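Local coordinates for alkylpurine DNA glycosylase AlkC (Pseudomonas fluorescens, PDB 5VHV), which excises alkylated purine bases from DNA in base excision repair, acting without flipping the damaged nucleotide out of the helix, at residues P26-K31 and E55-V60; H90-Y95 and M104-Y109; V260-A263 and G268-I271. All coordinates share one frame; numbering follows the deposited sequence.

Contact 1: residues P26-K31 and E55-V60; sequences PAFDAK and ESLHAV
The backbone O of Val60, at the end of helix 46-60, accepts hydrogen bonds from two waters, and both lead across to Asp29. One water lies 2.8 Å from Val60 O and takes the Asp29 N-H at 2.9 Å from N. The other donates to Val60 O at 2.7 Å and to Asp29 OD2 at 2.8 Å, so a single residue is tied to the helix end through its backbone and its carboxylate. Aspartate suits this place because it is also the N-cap of helix 30-38: OD1 accepts from the backbone N of Gly32 while OD2 turns to the water. Beneath this bridge the contact is apolar. Phe28 holds CG anti to its backbone N (chi1 180°), which extends the ring until its far atoms reach helix 46-60, where CZ meets Leu57 CD2 at 3.6 Å and CE1 meets Val60 CG2 at 3.9 Å. Both methyls approach obliquely. Helix 11-24 adds Ala18, Met21 and Thr22 around Phe28, placing the ring between that helix and helix 46-60. No direct hydrogen bond joins the segments; hydrophobic packing, with water-mediated polar links beside it, connects the start of one helix to the end of the next.

Contact 2: residues H90-Y95 and M104-Y109; sequences HYVASY and MAALKY
Val92 projects from helix 87-95 into the surface of helix 100-110, where its two methyls part over neighbouring residues. CG2 meets the methyl of Ala106, at 3.8 Å from its CB, while CG1 lies 3.7 Å from Leu107 CD2. The same leucine methyl also reaches the branch point, Val92 CB, at 3.8 Å, so it rests alongside the valine. A chi1 of 171° swings CG1 of Val92 across from the amide N, keeps CG2 beside that N and spreads the fork over both partners. A beta-branched residue suits this place because it presents two methyls close to its own backbone. Ala106, with only a methyl, fits against CG2 close to the helix surface; the nearest CA atoms across the contact are those of Val92 and Leu107, 7.2 Å apart. Leu107 is longer and bridges further, also packing on Ala119 and Ile120 of helix 119-126, while Val92 touches Tyr65 of helix 65-75. The consecutive helices 87-95 and 100-110 pack here within the alpha-solenoid of HEAT-like helices expected of the DNA alkylation repair family. All three touching residues are buried and no hydrogen bond crosses, so van der Waals fit and the exclusion of water hold the helices here.

Contact 3: residues V260-A263 and G268-I271; sequences VTPA and GERI
Val260's chi1 of 174° extends CG1 away from its amide N and sets that methyl against Ile271, with Val260 CG1 4.1 Å from Ile271 CB. The two belong to the beta hairpin of strands 253-265 and 270-279, antiparallel neighbours in the seven-stranded mixed sheet that follows the helical part of the chain. Both side chains are buried, and both pack on Phe357 of strand 350-359; branched aliphatic residues suit such a site, being bulky near the backbone and easily held in extended chain. Close to the turn the pairing changes character. No hydrogen bond joins the two short segments, but Ile271 CA makes a CA-H...O contact of 3.4 Å with Thr261 O, with 132° at the hydrogen. Just beyond, Thr261 pairs through its backbone with Asn272, while Ile271 turns its backbone bonding to Gln326 of strand 319-327 on its other flank. Pro262 follows a cis peptide bond and has no N-H to offer a partner, which fits a place where the pairing with strand 270-279 lapses, although Ala263 still bonds Glu358 of strand 350-359 on the other side. From the second arm of the hairpin, Glu269 bends its carboxylate back to the turn, OE1 accepting from the backbone N of Asn266, and Glu269 OE2 lies 4.4 Å from Pro262 CG. The proline ring closes the contact from the first strand, Pro262 CD standing 3.4 Å from Arg270 O.

In the fold
The contacts follow one another along the chain, each closing before the next opens. Contacts 1 and 2 both lie in the helical part, with centres about 18 Å apart, and they touch: His58 on helix 46-60 stacks its ring on Tyr95 of helix 87-95, carrying the packing from one helix pair to the next. Contact 3 is in the C-terminal sheet, its centre about 57 Å from that of contact 1 and 52 Å from that of contact 2, without touching either. All three come within about 10 to 12 Å of the bound DNA at their nearest atoms, consistent with helical and sheet parts flanking the same duplex.

Contact 1: residues P26-K31 and E55-V60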
# COMPACT_ATOMS: atom_id res chain seq x y z
N PRO A 26 -28.81 -24.17 10.86
CA PRO A 26 -29.97 -24.59 10.06
C PRO A 26 -31.16 -23.65 10.16
O PRO A 26 -31.89 -23.49 9.17
CB PRO A 26 -30.29 -25.98 10.63
CG PRO A 26 -28.97 -26.50 11.04
CD PRO A 26 -28.20 -25.31 11.58
N ALA A 27 -31.38 -23.01 11.31
CA ALA A 27 -32.50 -22.10 11.50
C ALA A 27 -32.23 -20.69 10.97
O ALA A 27 -33.04 -19.79 11.19
CB ALA A 27 -32.86 -22.04 12.99
N PHE A 28 -31.14 -20.49 10.25
CA PHE A 28 -30.79 -19.16 9.74
C PHE A 28 -31.92 -18.59 8.88
O PHE A 28 -32.47 -19.27 8.02
CB PHE A 28 -29.51 -19.27 8.90
CG PHE A 28 -29.03 -17.94 8.29
CD1 PHE A 28 -28.75 -16.83 9.09
CD2 PHE A 28 -28.86 -17.82 6.91
CE1 PHE A 28 -28.30 -15.62 8.53
CE2 PHE A 28 -28.41 -16.62 6.34
CZ PHE A 28 -28.12 -15.52 7.15
N ASP A 29 -32.21 -17.30 9.10
CA ASP A 29 -33.23 -16.60 8.32
C ASP A 29 -32.60 -16.12 7.01
O ASP A 29 -32.30 -14.95 6.81
CB ASP A 29 -33.81 -15.45 9.14
CG ASP A 29 -34.89 -14.67 8.40
OD1 ASP A 29 -35.35 -15.11 7.33
OD2 ASP A 29 -35.29 -13.59 8.90
N ALA A 30 -32.39 -17.08 6.09
CA ALA A 30 -31.72 -16.73 4.84
C ALA A 30 -32.55 -15.74 4.03
O ALA A 30 -32.01 -14.82 3.41
CB ALA A 30 -31.45 -17.99 4.01
N LYS A 31 -33.87 -15.93 4.01
CA LYS A 31 -34.75 -15.04 3.25
C LYS A 31 -34.66 -13.62 3.78
O LYS A 31 -34.60 -12.66 3.00
CB LYS A 31 -36.18 -15.57 3.31
CG LYS A 31 -37.25 -14.63 2.80
CD LYS A 31 -38.59 -15.38 2.64
CE LYS A 31 -39.75 -14.58 3.20
NZ LYS A 31 -41.06 -15.29 3.05
N GLU A 55 -23.95 -6.21 8.56
CA GLU A 55 -25.15 -5.61 9.13
C GLU A 55 -26.37 -6.50 8.92
O GLU A 55 -27.24 -6.60 9.79
CB GLU A 55 -25.41 -4.25 8.49
CG GLU A 55 -24.30 -3.26 8.74
CD GLU A 55 -24.40 -2.03 7.86
OE1 GLU A 55 -25.39 -1.94 7.11
OE2 GLU A 55 -23.51 -1.16 7.93
N SER A 56 -26.47 -7.11 7.74
CA SER A 56 -27.62 -7.95 7.44
C SER A 56 -27.62 -9.18 8.32
O SER A 56 -28.68 -9.60 8.81
CB SER A 56 -27.61 -8.35 5.97
OG SER A 56 -27.62 -7.21 5.14
N LEU A 57 -26.45 -9.77 8.54
CA LEU A 57 -26.36 -10.90 9.46
C LEU A 57 -26.81 -10.47 10.85
O LEU A 57 -27.62 -11.15 11.49
CB LEU A 57 -24.94 -11.45 9.50
CG LEU A 57 -24.49 -12.17 8.23
CD1 LEU A 57 -22.99 -12.39 8.27
CD2 LEU A 57 -25.23 -13.48 8.04
N HIS A 58 -26.30 -9.34 11.34
CA HIS A 58 -26.69 -8.88 12.67
C HIS A 58 -28.19 -8.62 12.76
O HIS A 58 -28.80 -8.83 13.82
CB HIS A 58 -25.91 -7.62 13.06
CG HIS A 58 -26.04 -7.29 14.50
ND1 HIS A 58 -27.07 -6.52 15.01
CD2 HIS A 58 -25.29 -7.67 15.56
CE1 HIS A 58 -26.93 -6.43 16.32
NE2 HIS A 58 -25.86 -7.12 16.68
N ALA A 59 -28.80 -8.14 11.67
CA ALA A 59 -30.21 -7.79 11.71
C ALA A 59 -31.12 -9.01 11.83
O ALA A 59 -32.22 -8.90 12.39
CB ALA A 59 -30.60 -6.98 10.47
N VAL A 60 -30.70 -10.18 11.33
CA VAL A 60 -31.61 -11.31 11.23
C VAL A 60 -31.25 -12.49 12.14
O VAL A 60 -32.05 -13.43 12.23
CB VAL A 60 -31.75 -11.79 9.77
CG1 VAL A 60 -32.10 -10.61 8.86
CG2 VAL A 60 -30.50 -12.50 9.29
O HOH W 1 -31.33 -16.09 11.63
O HOH W 2 -34.70 -13.33 11.60

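Contact 2: residues H90-Y95 and M104-Y109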
# COMPACT_ATOMS: atom_id res chain seq x y z
N HIS A 90 -15.19 -7.28 10.06
CA HIS A 90 -16.07 -6.13 10.18
C HIS A 90 -17.15 -6.35 11.23
O HIS A 90 -17.46 -5.44 12.01
CB HIS A 90 -16.73 -5.79 8.84
CG HIS A 90 -17.50 -4.51 8.88
ND1 HIS A 90 -16.90 -3.27 8.84
CD2 HIS A 90 -18.83 -4.28 9.03
CE1 HIS A 90 -17.83 -2.33 8.94
NE2 HIS A 90 -19.01 -2.92 9.05
N TYR A 91 -17.72 -7.56 11.27
CA TYR A 91 -18.73 -7.87 12.27
C TYR A 91 -18.14 -7.70 13.68
O TYR A 91 -18.79 -7.14 14.57
CB TYR A 91 -19.25 -9.30 12.03
CG TYR A 91 -20.33 -9.71 12.99
CD1 TYR A 91 -20.00 -10.12 14.26
CD2 TYR A 91 -21.69 -9.69 12.63
CE1 TYR A 91 -20.96 -10.46 15.17
CE2 TYR A 91 -22.66 -10.03 13.54
CZ TYR A 91 -22.28 -10.43 14.81
OH TYR A 91 -23.22 -10.76 15.76
N VAL A 92 -16.90 -8.13 13.87
CA VAL A 92 -16.26 -8.01 15.18
C VAL A 92 -16.08 -6.54 15.56
O VAL A 92 -16.32 -6.13 16.71
CB VAL A 92 -14.92 -8.76 15.17
CG1 VAL A 92 -14.12 -8.47 16.43
CG2 VAL A 92 -15.14 -10.24 14.99
N ALA A 93 -15.58 -5.73 14.63
CA ALA A 93 -15.39 -4.30 14.92
C ALA A 93 -16.71 -3.60 15.19
O ALA A 93 -16.77 -2.67 16.01
CB ALA A 93 -14.66 -3.63 13.78
N SER A 94 -17.78 -4.03 14.52
CA SER A 94 -19.09 -3.39 14.66
C SER A 94 -19.73 -3.73 16.00
O SER A 94 -20.29 -2.84 16.66
CB SER A 94 -20.01 -3.81 13.52
OG SER A 94 -19.55 -3.35 12.24
N TYR A 95 -19.72 -5.00 16.39
CA TYR A 95 -20.55 -5.49 17.48
C TYR A 95 -19.76 -6.00 18.68
O TYR A 95 -20.37 -6.37 19.70
CB TYR A 95 -21.50 -6.59 16.96
CG TYR A 95 -22.23 -6.11 15.71
CD1 TYR A 95 -23.07 -5.00 15.77
CD2 TYR A 95 -22.03 -6.71 14.50
CE1 TYR A 95 -23.72 -4.52 14.62
CE2 TYR A 95 -22.67 -6.25 13.34
CZ TYR A 95 -23.50 -5.15 13.41
OH TYR A 95 -24.09 -4.72 12.25
N MET A 104 -10.60 -9.66 20.15
CA MET A 104 -9.22 -9.79 19.71
C MET A 104 -8.93 -11.21 19.24
O MET A 104 -8.25 -11.40 18.22
CB MET A 104 -8.25 -9.39 20.83
CG MET A 104 -8.24 -7.90 21.15
SD MET A 104 -7.89 -6.82 19.76
CE MET A 104 -9.54 -6.22 19.39
N ALA A 105 -9.41 -12.20 19.98
CA ALA A 105 -9.19 -13.59 19.59
C ALA A 105 -9.85 -13.87 18.26
O ALA A 105 -9.28 -14.56 17.40
CB ALA A 105 -9.70 -14.55 20.67
N ALA A 106 -11.05 -13.31 18.05
CA ALA A 106 -11.75 -13.46 16.78
C ALA A 106 -10.98 -12.83 15.62
O ALA A 106 -10.91 -13.42 14.53
CB ALA A 106 -13.16 -12.87 16.86
N LEU A 107 -10.43 -11.63 15.81
CA LEU A 107 -9.69 -11.01 14.71
C LEU A 107 -8.44 -11.81 14.39
O LEU A 107 -8.07 -11.97 13.21
CB LEU A 107 -9.31 -9.56 15.07
CG LEU A 107 -10.45 -8.56 15.22
CD1 LEU A 107 -9.89 -7.15 15.55
CD2 LEU A 107 -11.34 -8.50 14.00
N LYS A 108 -7.79 -12.36 15.42
CA LYS A 108 -6.59 -13.14 15.16
C LYS A 108 -6.92 -14.39 14.36
O LYS A 108 -6.15 -14.82 13.49
CB LYS A 108 -5.93 -13.54 16.48
CG LYS A 108 -4.65 -14.33 16.32
CD LYS A 108 -4.14 -14.87 17.66
CE LYS A 108 -2.93 -15.75 17.42
NZ LYS A 108 -2.32 -16.25 18.69
N TYR A 109 -8.08 -14.99 14.64
CA TYR A 109 -8.54 -16.15 13.88
C TYR A 109 -8.95 -15.77 12.46
O TYR A 109 -8.53 -16.40 11.49
CB TYR A 109 -9.71 -16.79 14.62
CG TYR A 109 -10.42 -17.88 13.85
CD1 TYR A 109 -9.90 -19.16 13.78
CD2 TYR A 109 -11.61 -17.62 13.17
CE1 TYR A 109 -10.56 -20.18 13.08
CE2 TYR A 109 -12.27 -18.62 12.47
CZ TYR A 109 -11.75 -19.89 12.44
OH TYR A 109 -12.40 -20.89 11.73

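Contact 3: residues V260-A263 and G268-I271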
# COMPACT_ATOMS: atom_id res chain seq x y z
N VAL A 260 13.64 13.93 -25.83
CA VAL A 260 12.29 13.38 -25.75
C VAL A 260 11.68 13.50 -27.13
O VAL A 260 11.75 14.57 -27.75
CB VAL A 260 11.44 14.11 -24.68
CG1 VAL A 260 10.01 13.63 -24.72
CG2 VAL A 260 12.02 13.86 -23.30
N THR A 261 11.16 12.40 -27.65
CA THR A 261 10.53 12.39 -28.95
C THR A 261 9.19 11.69 -28.87
O THR A 261 9.01 10.79 -28.03
CB THR A 261 11.40 11.68 -29.99
OG1 THR A 261 11.55 10.33 -29.61
CG2 THR A 261 12.75 12.32 -30.06
N PRO A 262 8.21 12.10 -29.69
CA PRO A 262 8.23 13.28 -30.56
C PRO A 262 8.20 14.57 -29.75
O PRO A 262 7.82 14.56 -28.59
CB PRO A 262 6.95 13.17 -31.38
CG PRO A 262 6.37 11.79 -31.08
CD PRO A 262 6.91 11.40 -29.74
N ALA A 263 8.56 15.68 -30.39
CA ALA A 263 8.55 16.97 -29.71
C ALA A 263 7.13 17.43 -29.41
O ALA A 263 6.91 18.21 -28.47
CB ALA A 263 9.26 18.00 -30.59
N GLY A 268 -2.96 10.53 -25.94
CA GLY A 268 -3.06 9.16 -26.37
C GLY A 268 -1.79 8.60 -26.97
O GLY A 268 -1.68 7.36 -27.09
N GLU A 269 -0.84 9.45 -27.36
CA GLU A 269 0.40 8.99 -27.97
C GLU A 269 1.44 8.67 -26.90
O GLU A 269 1.25 8.93 -25.71
CB GLU A 269 0.95 10.05 -28.93
CG GLU A 269 0.15 10.30 -30.19
CD GLU A 269 0.82 11.41 -31.04
OE1 GLU A 269 0.19 12.45 -31.26
OE2 GLU A 269 1.99 11.25 -31.44
N ARG A 270 2.56 8.11 -27.34
CA ARG A 270 3.70 7.83 -26.48
C ARG A 270 4.80 8.85 -26.67
O ARG A 270 5.05 9.32 -27.79
CB ARG A 270 4.30 6.45 -26.78
CG ARG A 270 3.63 5.27 -26.07
CD ARG A 270 2.36 4.82 -26.73
NE ARG A 270 1.84 3.57 -26.17
CZ ARG A 270 0.61 3.13 -26.37
NH1 ARG A 270 -0.23 3.82 -27.13
NH2 ARG A 270 0.21 2.00 -25.82
N ILE A 271 5.50 9.14 -25.59
CA ILE A 271 6.78 9.84 -25.65
C ILE A 271 7.87 8.83 -25.37
O ILE A 271 7.64 7.77 -24.79
CB ILE A 271 6.86 11.02 -24.68
CG1 ILE A 271 6.72 10.53 -23.22
CG2 ILE A 271 5.78 12.02 -25.03
CD1 ILE A 271 7.14 11.56 -22.17